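Local structure of SusD family protein (Bacteroides uniformis, 7KV1) at residues A[314-319]-A[332-337]; A[142-147]-A[204-210]; A[454-458]-A[471-475]; A[178-182]-A[520-524]; A[92-96]-A[106-110]. The protein probably binds beta-glucans at the cell surface of a gut Bacteroides, acting as a SusD-like surface glycan-binding protein. All coordinates share one frame; numbering follows the deposited sequence.

Contact 1: A[314-319]-A[332-337]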
# COMPACT_ATOMS: atom_id res chain seq x y z
N THR A 314 -2.99 -17.52 1.40
CA THR A 314 -2.92 -18.50 2.50
C THR A 314 -3.18 -17.77 3.82
O THR A 314 -3.93 -18.31 4.63
CB THR A 314 -1.57 -19.23 2.56
OG1 THR A 314 -1.50 -20.01 1.36
CG2 THR A 314 -1.44 -20.08 3.81
N LEU A 315 -2.59 -16.60 4.01
CA LEU A 315 -2.68 -15.86 5.29
C LEU A 315 -4.14 -15.54 5.62
O LEU A 315 -4.52 -15.69 6.82
CB LEU A 315 -1.83 -14.58 5.21
CG LEU A 315 -0.33 -14.80 5.00
CD1 LEU A 315 0.43 -13.50 4.89
CD2 LEU A 315 0.27 -15.68 6.08
N ILE A 316 -4.92 -15.10 4.63
CA ILE A 316 -6.20 -14.34 4.86
C ILE A 316 -7.44 -15.15 4.43
O ILE A 316 -8.51 -14.54 4.13
CB ILE A 316 -6.13 -12.97 4.17
CG1 ILE A 316 -6.14 -13.12 2.65
CG2 ILE A 316 -4.93 -12.22 4.68
CD1 ILE A 316 -6.24 -11.80 1.92
N SER A 317 -7.31 -16.48 4.47
CA SER A 317 -8.39 -17.44 4.13
C SER A 317 -8.74 -18.29 5.37
O SER A 317 -7.96 -18.45 6.30
CB SER A 317 -7.98 -18.29 2.94
OG SER A 317 -6.71 -18.89 3.13
N PRO A 318 -9.95 -18.86 5.40
CA PRO A 318 -10.35 -19.71 6.51
C PRO A 318 -9.55 -21.02 6.58
O PRO A 318 -9.14 -21.54 5.57
CB PRO A 318 -11.85 -19.94 6.25
CG PRO A 318 -11.99 -19.76 4.75
CD PRO A 318 -10.99 -18.69 4.37
N ASN A 319 -9.40 -21.50 7.80
CA ASN A 319 -8.66 -22.71 8.20
C ASN A 319 -9.53 -23.97 8.05
O ASN A 319 -10.72 -23.91 8.41
CB ASN A 319 -8.21 -22.59 9.65
CG ASN A 319 -7.27 -23.71 10.04
OD1 ASN A 319 -7.69 -24.67 10.66
ND2 ASN A 319 -6.02 -23.59 9.65
N ASP A 332 -4.22 -24.91 2.83
CA ASP A 332 -3.94 -24.18 4.09
C ASP A 332 -4.65 -22.82 4.04
O ASP A 332 -4.55 -22.10 3.00
CB ASP A 332 -2.45 -23.96 4.29
CG ASP A 332 -1.81 -25.01 5.18
OD1 ASP A 332 -1.99 -26.21 4.89
OD2 ASP A 332 -1.14 -24.62 6.16
N GLY A 333 -5.29 -22.47 5.14
CA GLY A 333 -5.81 -21.12 5.39
C GLY A 333 -5.55 -20.76 6.83
O GLY A 333 -5.93 -21.55 7.70
N TRP A 334 -4.88 -19.64 7.09
CA TRP A 334 -4.40 -19.32 8.45
C TRP A 334 -5.35 -18.38 9.19
O TRP A 334 -5.12 -18.16 10.38
CB TRP A 334 -2.98 -18.80 8.38
CG TRP A 334 -2.03 -19.85 7.88
CD1 TRP A 334 -2.30 -21.16 7.61
CD2 TRP A 334 -0.64 -19.66 7.62
NE1 TRP A 334 -1.17 -21.77 7.14
CE2 TRP A 334 -0.13 -20.89 7.16
CE3 TRP A 334 0.23 -18.57 7.71
CZ2 TRP A 334 1.20 -21.06 6.80
CZ3 TRP A 334 1.54 -18.73 7.34
CH2 TRP A 334 2.02 -19.97 6.92
N GLY A 335 -6.40 -17.91 8.54
CA GLY A 335 -7.47 -17.20 9.26
C GLY A 335 -7.04 -15.83 9.77
O GLY A 335 -7.69 -15.34 10.68
N PHE A 336 -6.02 -15.21 9.18
CA PHE A 336 -5.73 -13.77 9.43
C PHE A 336 -6.66 -12.88 8.61
O PHE A 336 -7.23 -13.34 7.61
CB PHE A 336 -4.29 -13.43 9.13
CG PHE A 336 -3.34 -14.09 10.08
CD1 PHE A 336 -3.18 -13.59 11.35
CD2 PHE A 336 -2.63 -15.22 9.69
CE1 PHE A 336 -2.29 -14.19 12.23
CE2 PHE A 336 -1.77 -15.84 10.59
CZ PHE A 336 -1.61 -15.33 11.85
N MET A 337 -6.84 -11.63 9.07
CA MET A 337 -7.67 -10.60 8.40
C MET A 337 -9.09 -11.08 8.17
O MET A 337 -9.63 -10.90 7.07
CB MET A 337 -7.06 -10.19 7.06
CG MET A 337 -5.66 -9.62 7.21
SD MET A 337 -5.69 -7.82 7.43
CE MET A 337 -5.96 -7.34 5.72
O HOH W 1 -3.18 -22.21 0.77
O HOH W 2 -9.38 -11.97 4.54
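The carboxamide of N319 grips the carbonyl oxygen of G333: N319 ND2 donates a hydrogen bond of 2.8 Å to G333 O. The carboxamide reaches it because CG stands opposite the backbone N (chi1 -171°), and G333 O lies close to the amide plane. Since G333 carries no side chain, P318 O can also approach its CA to 3.4 Å. Three backbone bonds continue the pairing: W334 N to T314 O, G335 N to S317 O and F336 N to L315 O. On the indole, T314 CG2 sits over one face, 3.7 Å from the centroid of the W334 five-membered ring, a CH-pi contact; T314 OG1 is taken by L397 O. L315 CD2 comes obliquely to W334 CE3 at 3.3 Å, while W334 NE1 bonds D332 OD2 at 3.0 Å, in the ring plane and nearly straight (176°). Without the indole, as with an alanine here, T314 CG2 is likely to lose its aromatic face and D332 OD2 its NE1 donor. The arrangement is that of a helix C-terminus, here helix 312-315, whose last carbonyls are paired by a returning loop within the SusD family region.

Contact 2: A[142-147]-A[204-210]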
# COMPACT_ATOMS: atom_id res chain seq x y z
N LYS A 142 20.43 6.64 -17.93
CA LYS A 142 19.46 7.58 -17.32
C LYS A 142 18.24 6.76 -16.88
O LYS A 142 17.75 6.99 -15.76
CB LYS A 142 19.06 8.71 -18.27
CG LYS A 142 20.08 9.82 -18.53
CD LYS A 142 20.86 10.34 -17.33
CE LYS A 142 20.07 11.19 -16.35
NZ LYS A 142 20.93 11.69 -15.24
N LEU A 143 17.77 5.85 -17.75
CA LEU A 143 16.64 4.94 -17.44
C LEU A 143 16.98 4.10 -16.21
O LEU A 143 16.10 4.01 -15.31
CB LEU A 143 16.29 4.05 -18.63
CG LEU A 143 15.30 4.64 -19.63
CD1 LEU A 143 14.94 3.60 -20.69
CD2 LEU A 143 14.03 5.12 -18.94
N TYR A 144 18.17 3.48 -16.15
CA TYR A 144 18.56 2.60 -15.01
C TYR A 144 18.63 3.45 -13.73
O TYR A 144 18.11 3.03 -12.69
CB TYR A 144 19.89 1.86 -15.24
CG TYR A 144 19.96 0.99 -16.47
CD1 TYR A 144 18.85 0.32 -16.97
CD2 TYR A 144 21.17 0.82 -17.13
CE1 TYR A 144 18.94 -0.49 -18.10
CE2 TYR A 144 21.27 0.03 -18.27
CZ TYR A 144 20.15 -0.62 -18.76
OH TYR A 144 20.29 -1.40 -19.88
N GLU A 145 19.22 4.64 -13.85
CA GLU A 145 19.42 5.61 -12.76
C GLU A 145 18.07 6.00 -12.16
O GLU A 145 17.91 5.94 -10.94
CB GLU A 145 20.07 6.89 -13.26
CG GLU A 145 20.24 7.90 -12.16
CD GLU A 145 20.74 9.25 -12.59
OE1 GLU A 145 21.15 9.40 -13.74
OE2 GLU A 145 20.68 10.15 -11.77
N MET A 146 17.14 6.43 -13.01
CA MET A 146 15.85 6.96 -12.52
C MET A 146 15.01 5.82 -11.95
O MET A 146 14.30 6.06 -10.97
CB MET A 146 15.13 7.72 -13.63
CG MET A 146 15.79 9.08 -13.93
SD MET A 146 16.47 9.99 -12.50
CE MET A 146 17.47 11.24 -13.31
N GLN A 147 15.11 4.60 -12.49
CA GLN A 147 14.40 3.44 -11.91
C GLN A 147 14.95 3.18 -10.50
O GLN A 147 14.16 3.02 -9.54
CB GLN A 147 14.51 2.20 -12.79
CG GLN A 147 13.57 2.17 -13.98
CD GLN A 147 13.90 0.98 -14.85
OE1 GLN A 147 13.52 -0.14 -14.56
NE2 GLN A 147 14.60 1.23 -15.94
N VAL A 204 12.66 11.33 -17.66
CA VAL A 204 13.35 10.14 -18.22
C VAL A 204 12.39 8.94 -18.29
O VAL A 204 12.39 8.21 -19.34
CB VAL A 204 14.58 9.83 -17.36
CG1 VAL A 204 15.03 8.38 -17.45
CG2 VAL A 204 15.71 10.78 -17.68
N LEU A 205 11.66 8.66 -17.20
CA LEU A 205 10.88 7.41 -17.12
C LEU A 205 9.74 7.47 -18.13
O LEU A 205 9.12 8.50 -18.32
CB LEU A 205 10.34 7.22 -15.71
CG LEU A 205 11.39 7.11 -14.60
CD1 LEU A 205 10.71 6.96 -13.25
CD2 LEU A 205 12.31 5.94 -14.86
N PRO A 206 9.38 6.35 -18.77
CA PRO A 206 8.20 6.33 -19.61
C PRO A 206 6.92 6.41 -18.76
O PRO A 206 6.94 6.08 -17.55
CB PRO A 206 8.32 5.00 -20.34
CG PRO A 206 9.06 4.13 -19.36
CD PRO A 206 10.04 5.04 -18.65
N LEU A 207 5.83 6.90 -19.34
CA LEU A 207 4.60 7.22 -18.56
C LEU A 207 4.01 5.90 -18.08
O LEU A 207 3.70 5.80 -16.87
CB LEU A 207 3.58 8.01 -19.39
CG LEU A 207 2.36 8.49 -18.59
CD1 LEU A 207 2.75 9.50 -17.53
CD2 LEU A 207 1.30 9.08 -19.50
N LYS A 208 3.93 4.93 -18.99
CA LYS A 208 3.21 3.65 -18.78
C LYS A 208 4.00 2.45 -19.32
O LYS A 208 4.02 1.39 -18.62
CB LYS A 208 1.84 3.74 -19.44
CG LYS A 208 0.97 2.51 -19.20
CD LYS A 208 -0.33 2.53 -19.96
CE LYS A 208 -1.16 1.30 -19.64
NZ LYS A 208 -2.50 1.38 -20.26
N TYR A 209 4.58 2.55 -20.53
CA TYR A 209 5.24 1.40 -21.21
C TYR A 209 6.68 1.75 -21.55
O TYR A 209 6.94 2.87 -22.01
CB TYR A 209 4.52 0.98 -22.50
CG TYR A 209 3.17 0.36 -22.31
CD1 TYR A 209 3.03 -0.88 -21.71
CD2 TYR A 209 2.02 1.00 -22.75
CE1 TYR A 209 1.78 -1.46 -21.54
CE2 TYR A 209 0.76 0.43 -22.58
CZ TYR A 209 0.64 -0.80 -21.98
OH TYR A 209 -0.58 -1.37 -21.83
N TYR A 210 7.58 0.80 -21.32
CA TYR A 210 8.97 0.79 -21.86
C TYR A 210 8.89 0.34 -23.33
O TYR A 210 8.04 -0.52 -23.63
CB TYR A 210 9.85 -0.09 -20.99
CG TYR A 210 10.22 0.55 -19.68
CD1 TYR A 210 9.30 0.66 -18.65
CD2 TYR A 210 11.49 1.09 -19.49
CE1 TYR A 210 9.63 1.26 -17.44
CE2 TYR A 210 11.84 1.68 -18.28
CZ TYR A 210 10.91 1.77 -17.25
OH TYR A 210 11.25 2.42 -16.10
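V204 and L205 lie against K142, L143 and M146 in a helix-on-loop contact, where the start of the loop 204-210, and Y210 at its end, pack on helix 138-162 of the alpha-helical, TPR-clan part of the SusD-like fold. V204 CG1 comes within 3.5 Å of K142 O and also meets M146 CG at 3.7 Å, the two side chains crossing at about a right angle. Next to it L205 CD2 rests on M146 CB at 3.6 Å. L143 brings its CD2 branch into the centre, where it touches V204 CG1, P206 CD and, at 4.1 Å, Y210 CE2. Further along the helix Q147 meets Y210 from the opposite direction: its CG lies beside the backbone N (chi1 -80°) and the chain runs on extended, which carries the amide to the ring. Q147 CG is 3.2 Å from Y210 OH, and Q147 NE2 passes obliquely by Y210 CE2, with amide and ring planes 55° apart. Within the helix, Q147 NE2 gives a weak bond to L143 O one turn back.

A second shell sets the polar ends. Q147 OE1 accepts from Y55 OH and R227 NH1, and Y210 OH is hydrogen-bonded with V228 O. A leucine in place of Q147 would probably leave Y55 OH and R227 NH1 without this acceptor and L143 O without its weak donor. Within the loop, P206 CG stands 3.4 Å above the Y210 ring plane, over the ring centre.

Contact 3: A[454-458]-A[471-475]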
# COMPACT_ATOMS: atom_id res chain seq x y z
N VAL A 454 -15.03 12.42 -0.58
CA VAL A 454 -13.85 11.75 -1.21
C VAL A 454 -13.27 10.75 -0.19
O VAL A 454 -13.04 9.60 -0.56
CB VAL A 454 -12.80 12.75 -1.70
CG1 VAL A 454 -11.64 12.03 -2.40
CG2 VAL A 454 -13.42 13.80 -2.60
N LEU A 455 -13.06 11.15 1.06
CA LEU A 455 -12.51 10.20 2.07
C LEU A 455 -13.45 9.00 2.22
O LEU A 455 -12.96 7.83 2.37
CB LEU A 455 -12.30 10.95 3.39
CG LEU A 455 -11.35 12.14 3.33
CD1 LEU A 455 -11.25 12.77 4.69
CD2 LEU A 455 -9.97 11.74 2.80
N THR A 456 -14.76 9.21 2.21
CA THR A 456 -15.71 8.07 2.32
C THR A 456 -15.55 7.16 1.10
O THR A 456 -15.52 5.93 1.28
CB THR A 456 -17.16 8.55 2.50
OG1 THR A 456 -17.16 9.21 3.76
CG2 THR A 456 -18.17 7.43 2.42
N GLU A 457 -15.46 7.74 -0.09
CA GLU A 457 -15.32 6.96 -1.34
C GLU A 457 -14.02 6.13 -1.33
O GLU A 457 -14.05 4.96 -1.76
CB GLU A 457 -15.41 7.85 -2.57
CG GLU A 457 -15.88 7.09 -3.78
CD GLU A 457 -17.31 6.58 -3.70
OE1 GLU A 457 -18.16 7.31 -3.16
OE2 GLU A 457 -17.55 5.43 -4.19
N ARG A 458 -12.94 6.67 -0.79
CA ARG A 458 -11.67 5.95 -0.63
C ARG A 458 -11.90 4.72 0.25
O ARG A 458 -11.31 3.69 -0.04
CB ARG A 458 -10.58 6.88 -0.05
CG ARG A 458 -10.12 7.97 -0.99
CD ARG A 458 -9.10 8.87 -0.32
NE ARG A 458 -7.86 8.13 -0.24
CZ ARG A 458 -6.93 8.11 -1.20
NH1 ARG A 458 -7.08 8.83 -2.29
NH2 ARG A 458 -5.85 7.38 -1.08
N ASP A 471 -5.05 6.87 5.36
CA ASP A 471 -6.09 7.92 5.11
C ASP A 471 -6.64 8.45 6.45
O ASP A 471 -6.87 9.68 6.56
CB ASP A 471 -7.22 7.45 4.20
CG ASP A 471 -6.77 7.32 2.76
OD1 ASP A 471 -5.72 7.96 2.41
OD2 ASP A 471 -7.43 6.56 2.00
N LEU A 472 -6.89 7.59 7.44
CA LEU A 472 -7.45 8.04 8.73
C LEU A 472 -6.41 8.92 9.44
O LEU A 472 -6.78 9.96 9.97
CB LEU A 472 -7.83 6.84 9.60
CG LEU A 472 -9.10 6.10 9.21
CD1 LEU A 472 -9.20 4.77 9.95
CD2 LEU A 472 -10.31 6.97 9.48
N VAL A 473 -5.13 8.58 9.37
CA VAL A 473 -4.06 9.34 10.08
C VAL A 473 -3.88 10.73 9.47
O VAL A 473 -3.79 11.71 10.23
CB VAL A 473 -2.73 8.58 10.09
CG1 VAL A 473 -1.60 9.45 10.64
CG2 VAL A 473 -2.86 7.27 10.87
N ARG A 474 -3.80 10.79 8.14
CA ARG A 474 -3.54 12.08 7.45
C ARG A 474 -4.74 13.01 7.62
O ARG A 474 -4.53 14.26 7.57
CB ARG A 474 -3.15 11.81 6.00
CG ARG A 474 -4.30 11.45 5.07
CD ARG A 474 -3.75 11.03 3.72
NE ARG A 474 -4.81 10.62 2.83
CZ ARG A 474 -5.63 11.46 2.18
NH1 ARG A 474 -5.52 12.77 2.34
NH2 ARG A 474 -6.56 10.99 1.36
N ALA A 475 -5.93 12.43 7.78
CA ALA A 475 -7.22 13.16 7.92
C ALA A 475 -7.23 13.96 9.22
O ALA A 475 -8.02 14.90 9.29
CB ALA A 475 -8.42 12.25 7.83
O HOH W 3 -3.96 5.96 1.35
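A buried salt-bridge network joins helix 451-461 to helix 468-474, with the carboxylate of D471 shared between R458 and R474. R458 NE donates to D471 OD2 at 2.8 Å along an almost straight line (176°); the oxygen lies in the plane of the guanidinium, but the donor comes from above the carboxylate plane. D471 OD1 takes R474 NE at 2.8 Å on its anti side, tilted out of the carboxylate plane, and R474 NH2 adds a weak bond to the same oxygen. R458 bends at chi3 (74°), and its guanidinium stands perpendicular to that of R474, with R474 NH2 over one face of the R458 group, 3.5 Å from R458 NE. The anion between them would probably offset the closeness of the two cations. Water 3 donates to D471 OD1 at 2.9 Å and is weakly bound by R458 NH2. On the apolar flank L455 CD2 lies obliquely against R474 NH2 at 3.8 Å, and L455 CD1 faces A475 CB at 4.3 Å. Both arginines have a second carboxylate on helix 408-420: R458 NH2 pairs with E410 and R474 NH1 with E417. This third helix therefore meets the other two at the network, while R474 also touches M242 and Y243 of helix 230-244.

Contact 4: A[178-182]-A[520-524]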
# COMPACT_ATOMS: atom_id res chain seq x y z
N TYR A 178 29.73 3.11 10.48
CA TYR A 178 29.08 2.66 9.22
C TYR A 178 27.55 2.70 9.36
O TYR A 178 26.89 1.76 8.88
CB TYR A 178 29.54 1.25 8.85
N THR A 179 27.02 3.74 10.00
CA THR A 179 25.57 4.01 10.18
C THR A 179 25.25 5.45 9.74
O THR A 179 26.14 6.30 9.69
CB THR A 179 25.13 3.85 11.64
OG1 THR A 179 25.98 4.76 12.34
CG2 THR A 179 25.27 2.44 12.18
N ALA A 180 24.00 5.73 9.42
CA ALA A 180 23.59 7.03 8.87
C ALA A 180 22.87 7.82 9.97
O ALA A 180 22.30 7.25 10.89
CB ALA A 180 22.73 6.79 7.65
N PRO A 181 22.82 9.16 9.85
CA PRO A 181 22.17 9.98 10.86
C PRO A 181 20.66 9.67 10.82
O PRO A 181 20.13 9.48 9.74
CB PRO A 181 22.52 11.40 10.45
CG PRO A 181 22.75 11.30 8.96
CD PRO A 181 23.38 9.94 8.73
N GLN A 182 20.04 9.51 11.99
CA GLN A 182 18.56 9.41 12.13
C GLN A 182 17.95 10.80 11.90
O GLN A 182 18.23 11.73 12.67
CB GLN A 182 18.19 8.81 13.48
CG GLN A 182 16.71 8.47 13.63
CD GLN A 182 16.45 7.98 15.03
OE1 GLN A 182 17.23 8.26 15.94
NE2 GLN A 182 15.33 7.30 15.24
N ASP A 520 22.86 0.01 16.75
CA ASP A 520 23.16 1.44 16.49
C ASP A 520 22.81 2.25 17.72
O ASP A 520 21.67 2.70 17.88
CB ASP A 520 22.48 1.96 15.22
CG ASP A 520 22.79 3.43 14.92
OD1 ASP A 520 23.61 4.04 15.70
OD2 ASP A 520 22.21 3.97 13.94
N PRO A 521 23.80 2.53 18.59
CA PRO A 521 23.49 3.22 19.84
C PRO A 521 23.07 4.68 19.63
O PRO A 521 22.60 5.33 20.56
CB PRO A 521 24.81 3.09 20.63
CG PRO A 521 25.87 3.00 19.54
CD PRO A 521 25.22 2.20 18.44
N ALA A 522 23.22 5.20 18.41
CA ALA A 522 22.83 6.60 18.07
C ALA A 522 21.31 6.70 17.85
O ALA A 522 20.77 7.81 17.96
CB ALA A 522 23.62 7.10 16.86
N LEU A 523 20.63 5.59 17.51
CA LEU A 523 19.18 5.61 17.20
C LEU A 523 18.39 5.96 18.45
O LEU A 523 18.66 5.33 19.51
CB LEU A 523 18.68 4.24 16.75
CG LEU A 523 18.74 3.92 15.27
CD1 LEU A 523 18.09 2.57 15.05
CD2 LEU A 523 18.07 4.98 14.41
N VAL A 524 17.41 6.84 18.32
CA VAL A 524 16.47 7.15 19.42
C VAL A 524 15.13 6.48 19.14
O VAL A 524 14.60 6.63 18.03
CB VAL A 524 16.34 8.67 19.62
CG1 VAL A 524 15.35 9.00 20.73
CG2 VAL A 524 17.70 9.30 19.90
O HOH W 4 22.28 6.62 13.51
O HOH W 5 19.56 9.65 16.46
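Two direct hydrogen bonds couple the carboxamide of Q182 to the backbone of V524. V524 N donates to Q182 OE1 at 2.8 Å, and Q182 NE2 returns a bond to V524 O at 3.0 Å, the latter on a lone pair in the carbonyl plane. Both are close to straight (174° and 172°), and V524 O lies near the plane of the amide, so the pair fixes the rotation of the side-chain end. Q182 reaches this far because its chain is extended, with CG opposite the backbone N (chi1 -171°). A further bond from NE2 goes to N165 O.

Two waters add bridges. Water 5 donates to Q182 OE1 and to A522 O, giving the amide oxygen a second donor; water 4 does the same between A180 O and D520 OD2, each at 2.7 Å.

The segment 520-524 owes its shape to a type I beta turn from D520 to L523, formed directly after helix 514-519. D520 OD1 accepts from A522 N at 3.0 Å, which makes an Asx turn, and so one carboxylate oxygen shapes the turn while the other faces the segment 178-182. This loop-to-loop contact joins the two sequence-family regions of the chain.

Apolar and van der Waals contacts flank these bonds: T179 lays CB and CG2 beside the D520 carboxylate, its CB 3.7 Å from D520 OD2. L523 crosses Q182 at about a right angle, and L523 CD2 touches Q182 CD at 3.5 Å, while P167 and I512 also pack on L523.

Contact 5: A[92-96]-A[106-110]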
# COMPACT_ATOMS: atom_id res chain seq x y z
N MET A 92 1.02 -14.28 15.56
CA MET A 92 1.51 -12.94 15.11
C MET A 92 1.12 -11.92 16.18
O MET A 92 0.38 -10.95 15.91
CB MET A 92 0.96 -12.53 13.74
CG MET A 92 1.37 -13.49 12.64
SD MET A 92 3.16 -13.74 12.51
CE MET A 92 3.75 -12.18 11.88
N GLN A 93 1.62 -12.15 17.38
CA GLN A 93 1.40 -11.25 18.52
C GLN A 93 1.74 -9.79 18.12
O GLN A 93 1.01 -8.88 18.55
CB GLN A 93 2.23 -11.78 19.68
CG GLN A 93 2.30 -10.83 20.86
CD GLN A 93 2.95 -11.55 22.02
OE1 GLN A 93 2.29 -12.34 22.67
NE2 GLN A 93 4.24 -11.33 22.22
N ASN A 94 2.78 -9.57 17.32
CA ASN A 94 3.19 -8.18 16.93
C ASN A 94 2.01 -7.52 16.21
O ASN A 94 1.71 -6.35 16.52
CB ASN A 94 4.48 -8.17 16.12
CG ASN A 94 4.41 -8.96 14.83
OD1 ASN A 94 3.76 -10.00 14.78
ND2 ASN A 94 4.98 -8.40 13.77
N TRP A 95 1.33 -8.25 15.31
CA TRP A 95 0.16 -7.69 14.58
C TRP A 95 -0.97 -7.37 15.57
O TRP A 95 -1.54 -6.25 15.46
CB TRP A 95 -0.35 -8.61 13.49
CG TRP A 95 0.58 -8.83 12.33
CD1 TRP A 95 1.77 -8.22 12.06
CD2 TRP A 95 0.37 -9.82 11.31
NE1 TRP A 95 2.30 -8.74 10.90
CE2 TRP A 95 1.45 -9.71 10.41
CE3 TRP A 95 -0.65 -10.74 11.04
CZ2 TRP A 95 1.56 -10.53 9.29
CZ3 TRP A 95 -0.53 -11.55 9.94
CH2 TRP A 95 0.54 -11.42 9.06
N HIS A 96 -1.27 -8.27 16.51
CA HIS A 96 -2.32 -8.02 17.53
C HIS A 96 -1.96 -6.77 18.34
O HIS A 96 -2.85 -5.97 18.63
CB HIS A 96 -2.55 -9.24 18.42
CG HIS A 96 -3.24 -10.34 17.70
ND1 HIS A 96 -4.61 -10.35 17.50
CD2 HIS A 96 -2.77 -11.41 17.05
CE1 HIS A 96 -4.95 -11.41 16.81
NE2 HIS A 96 -3.86 -12.07 16.50
N ASN A 106 9.87 -5.12 21.05
CA ASN A 106 9.96 -6.58 20.75
C ASN A 106 8.77 -7.03 19.87
O ASN A 106 8.68 -8.24 19.56
CB ASN A 106 10.09 -7.42 22.04
CG ASN A 106 11.27 -7.00 22.91
OD1 ASN A 106 11.10 -6.66 24.07
ND2 ASN A 106 12.43 -6.88 22.34
N ASN A 107 7.84 -6.13 19.53
CA ASN A 107 6.54 -6.49 18.91
C ASN A 107 6.15 -5.37 17.94
O ASN A 107 5.31 -4.52 18.29
CB ASN A 107 5.45 -6.74 19.96
CG ASN A 107 5.68 -8.00 20.75
OD1 ASN A 107 5.41 -9.09 20.26
ND2 ASN A 107 6.21 -7.86 21.95
N THR A 108 6.78 -5.37 16.77
CA THR A 108 6.65 -4.30 15.75
C THR A 108 6.88 -4.92 14.37
O THR A 108 6.83 -6.17 14.25
CB THR A 108 7.58 -3.15 16.14
OG1 THR A 108 7.22 -2.01 15.36
CG2 THR A 108 9.03 -3.53 15.95
N LEU A 109 7.06 -4.11 13.34
CA LEU A 109 7.30 -4.59 11.95
C LEU A 109 8.80 -4.48 11.60
O LEU A 109 9.14 -3.88 10.58
CB LEU A 109 6.39 -3.78 11.04
CG LEU A 109 4.90 -4.03 11.23
CD1 LEU A 109 4.10 -3.20 10.26
CD2 LEU A 109 4.55 -5.50 11.04
N GLY A 110 9.67 -5.09 12.39
CA GLY A 110 11.13 -5.07 12.18
C GLY A 110 11.54 -5.55 10.80
O GLY A 110 12.49 -5.00 10.22
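N94 leaves helix 93-99 toward the segment 106-110, and its CB, CG and ND2 all run beside the backbone of N107 and T108. Its CB lies 3.7 Å from N107 C and 3.6 Å from T108 O. CG is set between the backbone N and the carbonyl carbon (chi1 60°), a torsion that turns the amide so that N94 ND2 reaches T108 O, donating to it at 2.9 Å. That bond is fairly straight (166°), yet the donor stands above the carbonyl plane of T108 and does not follow a lone pair. ND2 also lies 4.0 Å from L109 CD2, the same methyl that approaches W95 at the ring edge, 3.9 Å from W95 NE1. On the outer flank Q93 NE2 donates to N107 OD1 at 3.2 Å, tilted from the carbonyl plane, with the two amide planes 59° apart; N107 ND2 is hydrogen-bonded in turn with N104 OD1, so both ends of this amide are engaged. T108 OG1 pairs with P511 O, tying the segment to a loop of the SusD family region. This is a short loop joining two successive helices, fastened by side chains of the first turn of helix 93-99 and ending at L109, the N-cap position of helix 110-129.

Overall arrangement
Contacts 1 and 5 adjoin although they belong to different family regions: F336 CZ of contact 1 lies 3.6 Å from M92 CG of contact 5, and the rings of F336 and W95 meet edge-to-face. Contact 3 is more central in the chain, its nearest atoms about 13 Å from those of either. Contact 4 lies about 22 Å from contact 5, centre to centre, and its segments alternate along the chain with those of contact 2. Contact 2 lies across the chain's centre from contacts 1 and 5, about 38 Å and 36 Å away between centres. Its segment 204-210 is linked to the cobalt hexammine pocket, since K208 makes a cation-pi contact with F266.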